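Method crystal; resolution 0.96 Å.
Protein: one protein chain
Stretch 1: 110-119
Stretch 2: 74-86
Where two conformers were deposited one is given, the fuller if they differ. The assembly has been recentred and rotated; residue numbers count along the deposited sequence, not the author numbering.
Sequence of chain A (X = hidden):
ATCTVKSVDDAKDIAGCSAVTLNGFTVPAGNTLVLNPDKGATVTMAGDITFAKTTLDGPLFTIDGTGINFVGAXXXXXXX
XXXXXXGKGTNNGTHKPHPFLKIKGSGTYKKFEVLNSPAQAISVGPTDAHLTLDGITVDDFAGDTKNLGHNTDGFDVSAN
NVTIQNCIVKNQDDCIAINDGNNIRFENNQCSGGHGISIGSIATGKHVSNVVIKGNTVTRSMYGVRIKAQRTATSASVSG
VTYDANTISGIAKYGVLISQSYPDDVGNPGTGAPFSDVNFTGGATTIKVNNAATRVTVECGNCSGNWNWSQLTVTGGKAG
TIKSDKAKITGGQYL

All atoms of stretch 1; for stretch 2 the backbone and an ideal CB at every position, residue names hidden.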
# COMPACT_ATOMS: atom_id res chain seq x y z
N LYS A 110 -7.66 -13.54 4.39
CA LYS A 110 -6.44 -14.17 4.91
C LYS A 110 -5.76 -15.06 3.90
O LYS A 110 -6.38 -15.79 3.14
CB LYS A 110 -6.85 -15.08 6.13
CG LYS A 110 -7.57 -14.35 7.24
CD LYS A 110 -8.44 -15.21 8.14
CE LYS A 110 -9.80 -15.60 7.40
NZ LYS A 110 -10.58 -16.34 8.46
N LYS A 111 -4.41 -15.06 3.98
CA LYS A 111 -3.59 -16.17 3.49
C LYS A 111 -3.81 -16.49 2.04
O LYS A 111 -4.13 -17.61 1.61
CB LYS A 111 -3.80 -17.41 4.38
CG LYS A 111 -3.21 -17.24 5.78
CD LYS A 111 -1.68 -17.31 5.73
CE LYS A 111 -1.02 -17.37 7.07
NZ LYS A 111 0.44 -17.66 6.76
N PHE A 112 -3.63 -15.45 1.18
CA PHE A 112 -3.49 -15.71 -0.26
C PHE A 112 -2.35 -14.84 -0.77
O PHE A 112 -1.84 -13.94 -0.09
CB PHE A 112 -4.79 -15.49 -1.03
CG PHE A 112 -5.34 -14.09 -0.95
CD1 PHE A 112 -4.91 -13.11 -1.83
CD2 PHE A 112 -6.32 -13.80 0.01
CE1 PHE A 112 -5.48 -11.83 -1.79
CE2 PHE A 112 -6.88 -12.55 0.07
CZ PHE A 112 -6.45 -11.55 -0.81
N GLU A 113 -1.98 -15.12 -2.02
CA GLU A 113 -0.87 -14.42 -2.68
C GLU A 113 -1.37 -13.81 -3.98
O GLU A 113 -2.11 -14.44 -4.73
CB GLU A 113 0.26 -15.42 -2.98
CG GLU A 113 1.37 -14.83 -3.86
CD GLU A 113 2.54 -15.75 -3.97
OE1 GLU A 113 3.13 -16.15 -2.99
OE2 GLU A 113 2.96 -16.00 -5.09
N VAL A 114 -0.93 -12.59 -4.22
CA VAL A 114 -1.00 -11.96 -5.54
C VAL A 114 0.38 -12.10 -6.15
O VAL A 114 1.35 -11.60 -5.56
CB VAL A 114 -1.43 -10.48 -5.40
CG1 VAL A 114 -1.28 -9.79 -6.73
CG2 VAL A 114 -2.86 -10.43 -4.82
N LEU A 115 0.45 -12.78 -7.28
CA LEU A 115 1.73 -13.05 -7.95
C LEU A 115 1.78 -12.23 -9.25
O LEU A 115 0.89 -12.35 -10.12
CB LEU A 115 1.81 -14.54 -8.28
CG LEU A 115 3.03 -14.97 -9.11
CD1 LEU A 115 4.35 -14.75 -8.34
CD2 LEU A 115 2.91 -16.44 -9.49
N ASN A 116 2.81 -11.41 -9.39
CA ASN A 116 3.07 -10.71 -10.66
C ASN A 116 1.85 -9.91 -11.16
O ASN A 116 1.34 -10.10 -12.27
CB ASN A 116 3.60 -11.69 -11.71
CG ASN A 116 4.89 -12.34 -11.21
OD1 ASN A 116 5.65 -11.69 -10.45
ND2 ASN A 116 5.13 -13.56 -11.65
N SER A 117 1.43 -8.94 -10.34
CA SER A 117 0.44 -7.99 -10.82
C SER A 117 1.01 -7.18 -12.00
O SER A 117 2.19 -6.85 -12.03
CB SER A 117 0.01 -7.06 -9.68
OG SER A 117 1.11 -6.31 -9.14
N PRO A 118 0.14 -6.80 -12.97
CA PRO A 118 0.63 -5.94 -14.07
C PRO A 118 1.19 -4.62 -13.55
O PRO A 118 2.21 -4.16 -14.09
CB PRO A 118 -0.60 -5.77 -14.97
CG PRO A 118 -1.37 -7.09 -14.77
CD PRO A 118 -1.21 -7.34 -13.24
N ALA A 119 0.52 -4.02 -12.58
CA ALA A 119 0.99 -2.76 -11.94
C ALA A 119 0.46 -2.82 -10.51
O ALA A 119 0.79 -3.75 -9.77
CB ALA A 119 0.63 -1.54 -12.77
N UNK A 74 -3.56 -20.28 1.06
CA UNK A 74 -2.27 -20.05 0.41
C UNK A 74 -2.33 -20.14 -1.13
O UNK A 74 -1.32 -20.25 -1.78
CB UNK A 74 -1.25 -21.06 0.94
N UNK A 75 -3.53 -19.97 -1.69
CA UNK A 75 -3.64 -19.94 -3.15
C UNK A 75 -3.26 -18.58 -3.73
O UNK A 75 -3.05 -17.60 -3.01
CB UNK A 75 -5.06 -20.30 -3.57
N UNK A 76 -3.13 -18.58 -5.07
CA UNK A 76 -2.51 -17.48 -5.82
C UNK A 76 -3.48 -16.90 -6.84
O UNK A 76 -4.16 -17.67 -7.57
CB UNK A 76 -1.24 -17.96 -6.52
N UNK A 77 -3.49 -15.58 -6.91
CA UNK A 77 -4.04 -14.82 -8.05
C UNK A 77 -2.84 -14.42 -8.90
O UNK A 77 -2.00 -13.63 -8.44
CB UNK A 77 -4.85 -13.60 -7.60
N UNK A 78 -2.72 -15.01 -10.10
CA UNK A 78 -1.54 -14.80 -10.97
C UNK A 78 -1.90 -13.79 -12.07
O UNK A 78 -2.73 -14.09 -12.95
CB UNK A 78 -1.07 -16.12 -11.59
N UNK A 79 -1.29 -12.62 -12.00
CA UNK A 79 -1.58 -11.54 -12.93
C UNK A 79 -0.76 -11.57 -14.20
O UNK A 79 -0.97 -10.68 -15.09
CB UNK A 79 -1.36 -10.20 -12.23
N UNK A 80 0.17 -12.51 -14.38
CA UNK A 80 0.97 -12.57 -15.61
C UNK A 80 1.67 -11.23 -15.89
O UNK A 80 1.84 -10.84 -17.06
CB UNK A 80 0.08 -12.95 -16.80
N UNK A 81 2.15 -10.59 -14.83
CA UNK A 81 2.65 -9.21 -14.99
C UNK A 81 3.80 -9.07 -15.98
O UNK A 81 3.91 -8.04 -16.65
CB UNK A 81 3.11 -8.67 -13.63
N UNK A 82 4.68 -10.08 -16.08
CA UNK A 82 5.81 -9.97 -16.99
C UNK A 82 5.39 -9.86 -18.45
O UNK A 82 6.20 -9.39 -19.29
CB UNK A 82 6.73 -11.18 -16.81
N UNK A 83 4.14 -10.21 -18.78
CA UNK A 83 3.66 -10.00 -20.14
C UNK A 83 3.35 -8.55 -20.46
O UNK A 83 3.11 -8.19 -21.63
CB UNK A 83 2.41 -10.85 -20.38
N UNK A 84 3.33 -7.72 -19.42
CA UNK A 84 3.03 -6.28 -19.59
C UNK A 84 4.22 -5.40 -19.27
O UNK A 84 4.37 -4.33 -19.84
CB UNK A 84 1.85 -5.87 -18.70
N UNK A 85 5.03 -5.78 -18.24
CA UNK A 85 6.03 -4.85 -17.70
C UNK A 85 6.97 -4.36 -18.77
O UNK A 85 7.53 -5.13 -19.55
CB UNK A 85 6.83 -5.51 -16.58
N UNK A 86 7.23 -3.05 -18.72
CA UNK A 86 8.08 -2.41 -19.73
C UNK A 86 8.92 -1.28 -19.11
O UNK A 86 9.45 -0.45 -19.88
CB UNK A 86 7.22 -1.86 -20.87

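Position 74 has a positive phi (64°), which favours glycine, asparagine or aspartate. Its CA-to-CB bond points away, yet the lysine side chain of Lys111 lies close enough to reward an acid. The residue is Asp74: its N donates to Lys111 O at 2.8 Å, and its carboxylate turns back so that OD1 lies 3.8 Å from Lys111 CD. With Lys111 NZ 4.6 Å from Asp74 OD1, the charges attract without forming a salt bridge.

Position 75 points away, and stretch 1 asks little of its side chain; many polar or aromatic residues would serve. It is His75, whose contribution here is its backbone: Glu113 N donates to His75 O at 2.9 Å.

From 76 to 78 the chain runs parallel to strand 113-115, and side chains alternate between faces. At 76 the CB shares a face with Glu113 and Leu115, the ideal CB lying 4.9 Å from Leu115 CB, so a beta-branched aliphatic suits both strand and neighbour. Ile76 packs CG2 3.6 Å from Leu115 CB.

Position 77 turns to the other face, beside Val114, with the Phe112 ring within reach of a long side chain. Leucine, methionine or an aromatic would fit. Phe77, at chi1 -66° (m), presents its ring edge to the face of Phe112, with CE1 3.7 Å from Phe112 CD1 and the planes at 73°. Both polar backbone atoms face the neighbouring strand: Phe77 N donates to Glu113 O and Leu115 N to Phe77 O, each at 2.8 Å.

Position 78 returns to the face of Leu115, with the amide of Asn116 not far beyond. A small polar or acidic residue could serve that amide and the turn that follows. Asp78 does both: Asp78 OD1 accepts from the backbone N of position 80 at 3.0 Å, and a water donates to Asp78 OD1 while accepting from Asn116 ND2.

Position 79 points straight at stretch 1. An ideal CB would lie 2.7 Å from Asn116 O, a clash, so only glycine fits. Gly79 N donates to Leu115 O at 2.9 Å, extending the ladder past the bridged pairs.

Position 80 has positive phi and points away; asparagine, aspartate or glycine would suit, and it is Asn80.

At 81 the ideal CB would lie 2.6 Å from both Ser117 O and Asn116 O, so glycine is again required. Gly81 N makes a weak bond to Asn116 O at 2.7 Å.

Positions 82 and 83 complete a 3-10 turn with little to meet; Ala82 and Leu83 fill them.

Position 84 points toward Pro118, inviting a flat ring or a broad aliphatic. Tyr84 offers its ring face, with CE2 3.6 Å from Pro118 CG.

Position 85 starts sideways, but the carbonyls of Ser117 and Pro118 lie beyond, calling for a long donor. Trp85 reaches them: NE1 donates to Ser117 O at 3.0 Å, while CH2 comes 3.4 Å from Asn116 OD1.

Position 86 is out of reach and unconstrained here; it is Asp86.

Stretch 2 (74-86) DHIFDGNGALYWD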
# COMPACT_ATOMS: atom_id res chain seq x y z
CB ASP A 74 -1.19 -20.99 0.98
CG ASP A 74 -0.82 -20.67 2.40
OD1 ASP A 74 -0.78 -19.49 2.75
OD2 ASP A 74 -0.47 -21.64 3.11
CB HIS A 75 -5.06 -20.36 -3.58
CG HIS A 75 -5.26 -21.81 -3.31
ND1 HIS A 75 -4.74 -22.80 -4.08
CD2 HIS A 75 -5.94 -22.40 -2.27
CE1 HIS A 75 -5.06 -23.99 -3.55
NE2 HIS A 75 -5.79 -23.77 -2.52
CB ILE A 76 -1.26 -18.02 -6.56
CG1 ILE A 76 -0.19 -18.50 -5.57
CG2 ILE A 76 -0.69 -16.99 -7.51
CD1 ILE A 76 0.90 -19.29 -6.23
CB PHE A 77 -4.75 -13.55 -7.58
CG PHE A 77 -6.01 -13.77 -6.77
CD1 PHE A 77 -5.93 -13.92 -5.38
CD2 PHE A 77 -7.26 -13.81 -7.36
CE1 PHE A 77 -7.10 -14.10 -4.63
CE2 PHE A 77 -8.40 -13.97 -6.61
CZ PHE A 77 -8.34 -14.10 -5.22
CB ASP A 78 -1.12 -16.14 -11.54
CG ASP A 78 0.11 -16.09 -12.45
OD1 ASP A 78 0.59 -15.00 -12.77
OD2 ASP A 78 0.55 -17.22 -12.79
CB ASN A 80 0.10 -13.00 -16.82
CG ASN A 80 0.13 -14.50 -16.96
OD1 ASN A 80 1.19 -15.11 -16.99
ND2 ASN A 80 -1.04 -15.13 -17.08
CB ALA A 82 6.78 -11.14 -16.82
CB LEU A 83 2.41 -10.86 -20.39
CG LEU A 83 2.58 -12.35 -20.19
CD1 LEU A 83 1.20 -13.06 -20.47
CD2 LEU A 83 3.69 -12.94 -21.05
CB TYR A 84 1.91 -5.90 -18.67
CG TYR A 84 0.61 -6.71 -18.73
CD1 TYR A 84 -0.47 -6.27 -19.48
CD2 TYR A 84 0.51 -7.89 -18.00
CE1 TYR A 84 -1.64 -7.04 -19.53
CE2 TYR A 84 -0.68 -8.64 -18.00
CZ TYR A 84 -1.75 -8.18 -18.76
OH TYR A 84 -2.96 -8.86 -18.74
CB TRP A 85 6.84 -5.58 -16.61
CG TRP A 85 6.05 -6.00 -15.42
CD1 TRP A 85 4.91 -5.42 -14.91
CD2 TRP A 85 6.37 -7.11 -14.55
NE1 TRP A 85 4.51 -6.11 -13.78
CE2 TRP A 85 5.36 -7.15 -13.56
CE3 TRP A 85 7.37 -8.08 -14.56
CZ2 TRP A 85 5.35 -8.12 -12.54
CZ3 TRP A 85 7.35 -9.07 -13.56
CH2 TRP A 85 6.34 -9.08 -12.58
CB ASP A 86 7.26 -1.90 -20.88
CG ASP A 86 6.35 -0.75 -20.53
OD1 ASP A 86 6.18 -0.50 -19.33
OD2 ASP A 86 5.78 -0.09 -21.46
O HOH W 1 3.19 -14.74 -13.50
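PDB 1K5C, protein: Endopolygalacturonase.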